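Local coordinates for protein MIPZ (Caulobacter crescentus, PDB 2XJ9) that positions the division plane as an ATPase that inhibits cell division, forming a gradient through localized dimerization and nucleoid binding, at the interface of chains A and B. Coordinates in Å, arbitrary orientation; residue numbers count along the deposited sequence, not the author numbering. Chains: chain A/B, MIPZ.

Contact 1: the interface of chains A and B. Residues chain A 54, 57-58, 61, 229-230; chain B 148-149, 151.
With CG anti to the backbone N (chi1 -175°), A:Asn61 turns its amide off helix 47-62 toward chain B, and B:Val149, with CG1 likewise anti to its backbone N (chi1 -172°), lies alongside it. The two side chains cross obliquely, CG2 of B:Val149 lying toward CB of A:Asn61. The contact itself is carried by B:Pro148 and B:Leu151. B:Pro148 is wedged between helix 47-62 and the short 3-10 helix 228-230. Its ring crosses A:Asn54 at about a right angle, and CG of B:Pro148 comes 4.1 Å from the methyl CB of A:Ala57. The proline carbonyl points between two aromatic groups: O of B:Pro148 lies in the plane of the A:Trp58 indole, at its edge, 3.9 Å from CD1, and 3.5 Å from the ring carbon CD2 of A:Phe230. CB of A:Phe230 rests over one face of the indole, toward its rim, which may help to hold the ring in place. Farther along the loop, CD1 of B:Leu151 reaches CB of A:Pro229 at 3.8 Å. No hydrogen bond crosses here; fit between surfaces carries the contact. In the fold, chain B contributes the loop between strands 144-145 and 155-156, which docks against the last turns of helix 47-62 and the short 228-230 turn of chain A.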
loop_
_atom_site.group_PDB
_atom_site.type_symbol
_atom_site.label_atom_id
_atom_site.label_comp_id
_atom_site.label_asym_id
_atom_site.label_seq_id
_atom_site.Cartn_x
_atom_site.Cartn_y
_atom_site.Cartn_z
ATOM N N ASN A 54 10.618 16.975 6.396
ATOM C CA ASN A 54 11.487 16.474 7.446
ATOM C C ASN A 54 12.946 16.775 7.142
ATOM O O ASN A 54 13.743 16.972 8.056
ATOM C CB ASN A 54 11.301 14.961 7.652
ATOM C CG ASN A 54 9.884 14.585 8.074
ATOM O OD1 ASN A 54 9.203 15.344 8.760
ATOM N ND2 ASN A 54 9.440 13.401 7.658
ATOM N N ALA A 57 13.376 20.553 7.864
ATOM C CA ALA A 57 13.443 20.756 9.312
ATOM C C ALA A 57 14.691 20.186 9.958
ATOM O O ALA A 57 15.184 20.747 10.930
ATOM C CB ALA A 57 12.218 20.201 9.982
ATOM N N TRP A 58 15.199 19.077 9.423
ATOM C CA TRP A 58 16.379 18.422 9.986
ATOM C C TRP A 58 17.705 19.125 9.630
ATOM O O TRP A 58 18.470 19.512 10.523
ATOM C CB TRP A 58 16.431 16.954 9.570
ATOM C CG TRP A 58 17.544 16.201 10.239
ATOM C CD1 TRP A 58 17.479 15.530 11.419
ATOM C CD2 TRP A 58 18.890 16.055 9.771
ATOM N NE1 TRP A 58 18.692 14.968 11.717
ATOM C CE2 TRP A 58 19.579 15.279 10.725
ATOM C CE3 TRP A 58 19.579 16.502 8.642
ATOM C CZ2 TRP A 58 20.921 14.936 10.581
ATOM C CZ3 TRP A 58 20.915 16.162 8.501
ATOM C CH2 TRP A 58 21.571 15.381 9.465
ATOM N N ASN A 61 17.946 22.309 11.613
ATOM C CA ASN A 61 18.393 22.099 12.984
ATOM C C ASN A 61 19.872 21.736 13.143
ATOM O O ASN A 61 20.549 22.310 14.004
ATOM C CB ASN A 61 17.535 21.057 13.683
ATOM C CG ASN A 61 17.903 20.899 15.134
ATOM O OD1 ASN A 61 18.538 19.916 15.529
ATOM N ND2 ASN A 61 17.525 21.884 15.945
ATOM N N PRO A 229 12.145 9.605 9.070
ATOM C CA PRO A 229 11.842 10.705 10.000
ATOM C C PRO A 229 12.791 11.904 9.862
ATOM O O PRO A 229 12.437 13.007 10.276
ATOM C CB PRO A 229 11.989 10.048 11.382
ATOM C CG PRO A 229 11.754 8.595 11.123
ATOM C CD PRO A 229 12.294 8.308 9.752
ATOM N N PHE A 230 13.973 11.687 9.288
ATOM C CA PHE A 230 14.970 12.744 9.156
ATOM C C PHE A 230 14.933 13.355 7.772
ATOM O O PHE A 230 15.510 14.411 7.533
ATOM C CB PHE A 230 16.362 12.186 9.378
ATOM C CG PHE A 230 16.504 11.402 10.641
ATOM C CD1 PHE A 230 16.873 10.072 10.604
ATOM C CD2 PHE A 230 16.264 11.993 11.866
ATOM C CE1 PHE A 230 17.009 9.356 11.761
ATOM C CE2 PHE A 230 16.399 11.275 13.025
ATOM C CZ PHE A 230 16.773 9.959 12.971
ATOM N N PRO B 148 11.066 15.532 13.691
ATOM C CA PRO B 148 12.252 15.202 12.886
ATOM C C PRO B 148 13.530 15.315 13.677
ATOM O O PRO B 148 14.410 14.474 13.540
ATOM C CB PRO B 148 12.267 16.296 11.823
ATOM C CG PRO B 148 10.902 16.803 11.790
ATOM C CD PRO B 148 10.444 16.765 13.205
ATOM N N VAL B 149 13.633 16.361 14.486
ATOM C CA VAL B 149 14.806 16.550 15.323
ATOM C C VAL B 149 14.663 15.785 16.653
ATOM O O VAL B 149 15.312 14.743 16.854
ATOM C CB VAL B 149 15.107 18.056 15.571
ATOM C CG1 VAL B 149 16.451 18.225 16.274
ATOM C CG2 VAL B 149 15.099 18.832 14.254
ATOM N N LEU B 151 12.243 13.855 17.841
ATOM C CA LEU B 151 11.866 12.492 17.452
ATOM C C LEU B 151 10.785 12.009 18.396
ATOM O O LEU B 151 10.383 10.847 18.383
ATOM C CB LEU B 151 13.058 11.531 17.422
ATOM C CG LEU B 151 12.864 10.352 16.464
ATOM C CD1 LEU B 151 12.446 10.844 15.086
ATOM C CD2 LEU B 151 14.120 9.509 16.365
#

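Contact 2: the interface of chains A and B. Residues chain A 137-138, 141, 145; chain B 47, 50, 228-229.
Short helix 137-140 of chain A and the loop that follows it meet the start of helix 47-62 and the 3-10 helix 228-230 of chain B. The contact has an apolar side and a charged side. On the apolar side, A:Val138 splits its branches: CG1, anti to the backbone N, packs 3.6 Å from the methyl CG2 of B:Thr47, whereas CG2 lies 3.7 Å from CD1 of the B:Phe228 ring. Both pairs cross at about a right angle. The threonine belongs to the magnesium site, and its OG1 sits beside the backbone N (chi1 -48°) while the methyl is spent on the partner, so one side chain can serve both metal site and interface. Next to B:Phe228 in the 3-10 helix, B:Pro229 lays CG over one face of A:Phe137, toward the rim, in a CH-pi contact 3.9 Å from the ring centroid. On the charged side, A:Asp141 and B:Arg50 approach tip to tip in a salt bridge. The arginine, bent at chi2 and chi3, presents the NH2 corner of its guanidinium, with the carboxylate carbon CG at its edge and in its plane. The carboxylate is turned 43° from that plane, and NH2 of B:Arg50 lies 3.0 Å from the carboxylate oxygen OD1 of A:Asp141.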
loop_
_atom_site.group_PDB
_atom_site.type_symbol
_atom_site.label_atom_id
_atom_site.label_comp_id
_atom_site.label_asym_id
_atom_site.label_seq_id
_atom_site.Cartn_x
_atom_site.Cartn_y
_atom_site.Cartn_z
ATOM N N PHE A 137 1.321 -12.167 -6.213
ATOM C CA PHE A 137 0.194 -12.220 -7.100
ATOM C C PHE A 137 -0.923 -11.245 -6.751
ATOM O O PHE A 137 -1.742 -10.877 -7.595
ATOM C CB PHE A 137 -0.312 -13.628 -7.163
ATOM C CG PHE A 137 0.390 -14.446 -8.187
ATOM C CD1 PHE A 137 1.353 -15.369 -7.822
ATOM C CD2 PHE A 137 0.109 -14.270 -9.535
ATOM C CE1 PHE A 137 2.007 -16.117 -8.786
ATOM C CE2 PHE A 137 0.758 -15.029 -10.498
ATOM C CZ PHE A 137 1.716 -15.947 -10.122
ATOM N N VAL A 138 -0.940 -10.815 -5.504
ATOM C CA VAL A 138 -1.877 -9.808 -5.052
ATOM C C VAL A 138 -1.587 -8.494 -5.756
ATOM O O VAL A 138 -2.501 -7.840 -6.242
ATOM C CB VAL A 138 -1.789 -9.636 -3.523
ATOM C CG1 VAL A 138 -2.768 -8.581 -3.035
ATOM C CG2 VAL A 138 -2.045 -10.959 -2.846
ATOM N N ASP A 141 -2.185 -8.527 -9.724
ATOM C CA ASP A 141 -3.562 -8.545 -10.219
ATOM C C ASP A 141 -4.049 -7.181 -10.710
ATOM O O ASP A 141 -5.098 -7.082 -11.340
ATOM C CB ASP A 141 -4.498 -9.048 -9.128
ATOM C CG ASP A 141 -5.886 -9.321 -9.648
ATOM O OD1 ASP A 141 -6.854 -8.786 -9.057
ATOM O OD2 ASP A 141 -6.005 -10.070 -10.645
ATOM N N THR A 145 -4.739 -10.062 -15.368
ATOM C CA THR A 145 -5.585 -11.084 -14.794
ATOM C C THR A 145 -5.126 -12.487 -15.160
ATOM O O THR A 145 -5.014 -12.828 -16.340
ATOM C CB THR A 145 -7.022 -10.896 -15.223
ATOM O OG1 THR A 145 -7.686 -10.073 -14.250
ATOM C CG2 THR A 145 -7.721 -12.260 -15.337
ATOM N N THR B 47 -9.455 -6.902 -3.749
ATOM C CA THR B 47 -8.567 -8.015 -3.434
ATOM C C THR B 47 -9.286 -9.150 -2.692
ATOM O O THR B 47 -9.200 -10.315 -3.108
ATOM C CB THR B 47 -7.353 -7.560 -2.621
ATOM O OG1 THR B 47 -6.767 -6.395 -3.223
ATOM C CG2 THR B 47 -6.330 -8.693 -2.534
ATOM N N ARG B 50 -11.708 -10.671 -5.161
ATOM C CA ARG B 50 -10.933 -11.486 -6.096
ATOM C C ARG B 50 -10.472 -12.797 -5.433
ATOM O O ARG B 50 -10.510 -13.871 -6.042
ATOM C CB ARG B 50 -9.717 -10.710 -6.616
ATOM C CG ARG B 50 -10.044 -9.465 -7.425
ATOM C CD ARG B 50 -10.028 -9.731 -8.931
ATOM N NE ARG B 50 -10.159 -11.153 -9.250
ATOM C CZ ARG B 50 -9.172 -11.910 -9.733
ATOM N NH1 ARG B 50 -9.376 -13.199 -9.994
ATOM N NH2 ARG B 50 -7.976 -11.380 -9.960
ATOM N N PHE B 228 -2.755 -16.931 -3.236
ATOM C CA PHE B 228 -3.783 -16.021 -3.700
ATOM C C PHE B 228 -4.437 -16.451 -5.022
ATOM O O PHE B 228 -5.640 -16.288 -5.211
ATOM C CB PHE B 228 -3.233 -14.602 -3.811
ATOM C CG PHE B 228 -4.174 -13.648 -4.484
ATOM C CD1 PHE B 228 -5.064 -12.887 -3.745
ATOM C CD2 PHE B 228 -4.186 -13.526 -5.876
ATOM C CE1 PHE B 228 -5.938 -11.999 -4.394
ATOM C CE2 PHE B 228 -5.065 -12.649 -6.534
ATOM C CZ PHE B 228 -5.939 -11.884 -5.800
ATOM N N PRO B 229 -3.649 -16.971 -5.962
ATOM C CA PRO B 229 -4.278 -17.303 -7.252
ATOM C C PRO B 229 -5.323 -18.424 -7.166
ATOM O O PRO B 229 -6.167 -18.557 -8.057
ATOM C CB PRO B 229 -3.094 -17.723 -8.120
ATOM C CG PRO B 229 -1.926 -17.024 -7.517
ATOM C CD PRO B 229 -2.181 -16.943 -6.038
#

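Contact 3: the interface of chains A and B. Residues chain A 12-14, 113, 141-142, 158; chain B 44-45.
The backbone of A:Glu12 is helix-like (psi -32°) and that of A:Lys13 extended (psi 137°), a bend at the start of the P-loop, while B:Arg44 and B:Gln45 are both close to helical in the loop just ahead of helix 47-62. A:Glu12 crosses B:Arg44 at about a right angle. NH2 of B:Arg44 forms a salt bridge and a bent hydrogen bond to the carboxylate oxygen OE1 of A:Glu12 at 2.8 Å. The oxygen lies in the guanidinium plane, yet the donor reaches it from above the carboxylate plane, and the two planes are 28° apart. NH2 of B:Arg44 also makes a weak but straighter bond to OE2 of A:Glu12 at 3.3 Å. A:Leu158 lies over one face of the guanidinium, toward its rim, with CG 3.7 Å from CZ of B:Arg44; its CD2 packs 3.6 Å from CB of the same arginine. The leucine may thus limit the tilt of the charged group that the glutamate holds at its edge. B:Gln45, extended beyond CG, runs its amide toward the P-loop, where NE2 approaches CE of A:Lys13 at 3.6 Å. Crossing it, A:Met142 sets SD 3.8 Å from CA of B:Gln45. A:Lys13 is the signature lysine of the deviant Walker A motif, which in this family reaches the nucleotide of the opposite subunit; the contact therefore probably couples ATP binding to dimerisation.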
loop_
_atom_site.group_PDB
_atom_site.type_symbol
_atom_site.label_atom_id
_atom_site.label_comp_id
_atom_site.label_asym_id
_atom_site.label_seq_id
_atom_site.Cartn_x
_atom_site.Cartn_y
_atom_site.Cartn_z
ATOM N N GLU A 12 -1.426 1.551 -9.167
ATOM C CA GLU A 12 -2.676 1.676 -8.436
ATOM C C GLU A 12 -2.675 0.883 -7.099
ATOM O O GLU A 12 -3.319 1.285 -6.134
ATOM C CB GLU A 12 -3.839 1.226 -9.315
ATOM C CG GLU A 12 -5.153 1.125 -8.572
ATOM C CD GLU A 12 -6.302 1.763 -9.322
ATOM O OE1 GLU A 12 -6.144 2.017 -10.539
ATOM O OE2 GLU A 12 -7.355 1.998 -8.680
ATOM N N LYS A 13 -1.953 -0.239 -7.059
ATOM C CA LYS A 13 -1.783 -1.046 -5.852
ATOM C C LYS A 13 -1.174 -0.255 -4.697
ATOM O O LYS A 13 -0.235 0.507 -4.904
ATOM C CB LYS A 13 -0.888 -2.245 -6.161
ATOM C CG LYS A 13 -1.414 -3.556 -5.634
ATOM C CD LYS A 13 -1.662 -3.464 -4.172
ATOM C CE LYS A 13 -2.200 -4.767 -3.637
ATOM N NZ LYS A 13 -2.678 -4.545 -2.245
ATOM N N GLY A 14 -1.698 -0.432 -3.484
ATOM C CA GLY A 14 -1.163 0.279 -2.342
ATOM C C GLY A 14 0.123 -0.405 -1.940
ATOM O O GLY A 14 0.284 -1.595 -2.157
ATOM N N GLY A 113 -2.277 5.451 -4.397
ATOM C CA GLY A 113 -2.627 4.084 -4.739
ATOM C C GLY A 113 -4.098 3.885 -5.027
ATOM O O GLY A 113 -4.721 2.916 -4.594
ATOM N N ASP A 141 -2.185 -8.527 -9.724
ATOM C CA ASP A 141 -3.562 -8.545 -10.219
ATOM C C ASP A 141 -4.049 -7.181 -10.710
ATOM O O ASP A 141 -5.098 -7.082 -11.340
ATOM C CB ASP A 141 -4.498 -9.048 -9.128
ATOM C CG ASP A 141 -5.886 -9.321 -9.648
ATOM O OD1 ASP A 141 -6.854 -8.786 -9.057
ATOM O OD2 ASP A 141 -6.005 -10.070 -10.645
ATOM N N MET A 142 -3.301 -6.127 -10.392
ATOM C CA MET A 142 -3.594 -4.787 -10.907
ATOM C C MET A 142 -2.886 -4.524 -12.240
ATOM O O MET A 142 -3.210 -3.564 -12.955
ATOM C CB MET A 142 -3.271 -3.700 -9.868
ATOM C CG MET A 142 -4.226 -3.733 -8.657
ATOM S SD MET A 142 -5.967 -3.473 -9.140
ATOM C CE MET A 142 -5.928 -1.746 -9.649
ATOM N N LEU A 158 -6.714 -3.400 -14.675
ATOM C CA LEU A 158 -7.003 -2.004 -14.340
ATOM C C LEU A 158 -5.884 -0.978 -14.541
ATOM O O LEU A 158 -6.112 0.079 -15.127
ATOM C CB LEU A 158 -7.519 -1.908 -12.901
ATOM C CG LEU A 158 -8.992 -1.549 -12.689
ATOM C CD1 LEU A 158 -9.881 -2.102 -13.791
ATOM C CD2 LEU A 158 -9.447 -2.047 -11.324
ATOM N N ARG B 44 -12.339 -0.824 -6.906
ATOM C CA ARG B 44 -11.575 -1.229 -8.074
ATOM C C ARG B 44 -10.698 -2.460 -7.819
ATOM O O ARG B 44 -10.872 -3.494 -8.482
ATOM C CB ARG B 44 -10.741 -0.078 -8.604
ATOM C CG ARG B 44 -11.483 1.221 -8.696
ATOM C CD ARG B 44 -10.664 2.205 -9.488
ATOM N NE ARG B 44 -10.829 2.046 -10.898
ATOM C CZ ARG B 44 -9.952 1.930 -11.888
ATOM N NH1 ARG B 44 -10.491 1.815 -13.075
ATOM N NH2 ARG B 44 -8.635 1.911 -11.774
ATOM N N GLN B 45 -9.767 -2.370 -6.868
ATOM C CA GLN B 45 -8.853 -3.495 -6.618
ATOM C C GLN B 45 -9.601 -4.753 -6.290
ATOM O O GLN B 45 -9.412 -5.768 -6.946
ATOM C CB GLN B 45 -7.892 -3.220 -5.474
ATOM C CG GLN B 45 -6.996 -2.050 -5.692
ATOM C CD GLN B 45 -5.801 -2.107 -4.790
ATOM O OE1 GLN B 45 -5.171 -1.083 -4.508
ATOM N NE2 GLN B 45 -5.474 -3.314 -4.328
#

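Contacts 2 and 3 are neighbours, with the centres of their C-alpha atoms about 10 Å apart, and A:Asp141 takes part in both. Contact 1 lies apart: the centre of its C-alpha atoms is about 39 Å from that of contact 2 and about 32 Å from that of contact 3. Helix 47-62 and the short 228-230 turn nevertheless serve both contacts 1 and 2, by chain A in one and chain B in the other. Because the dimer is two-fold symmetric, each contact recurs with the chains exchanged. Nucleotide-adjacent contacts and a peripheral clasp thus share elements, which may allow ATP binding to be felt across the dimer interface.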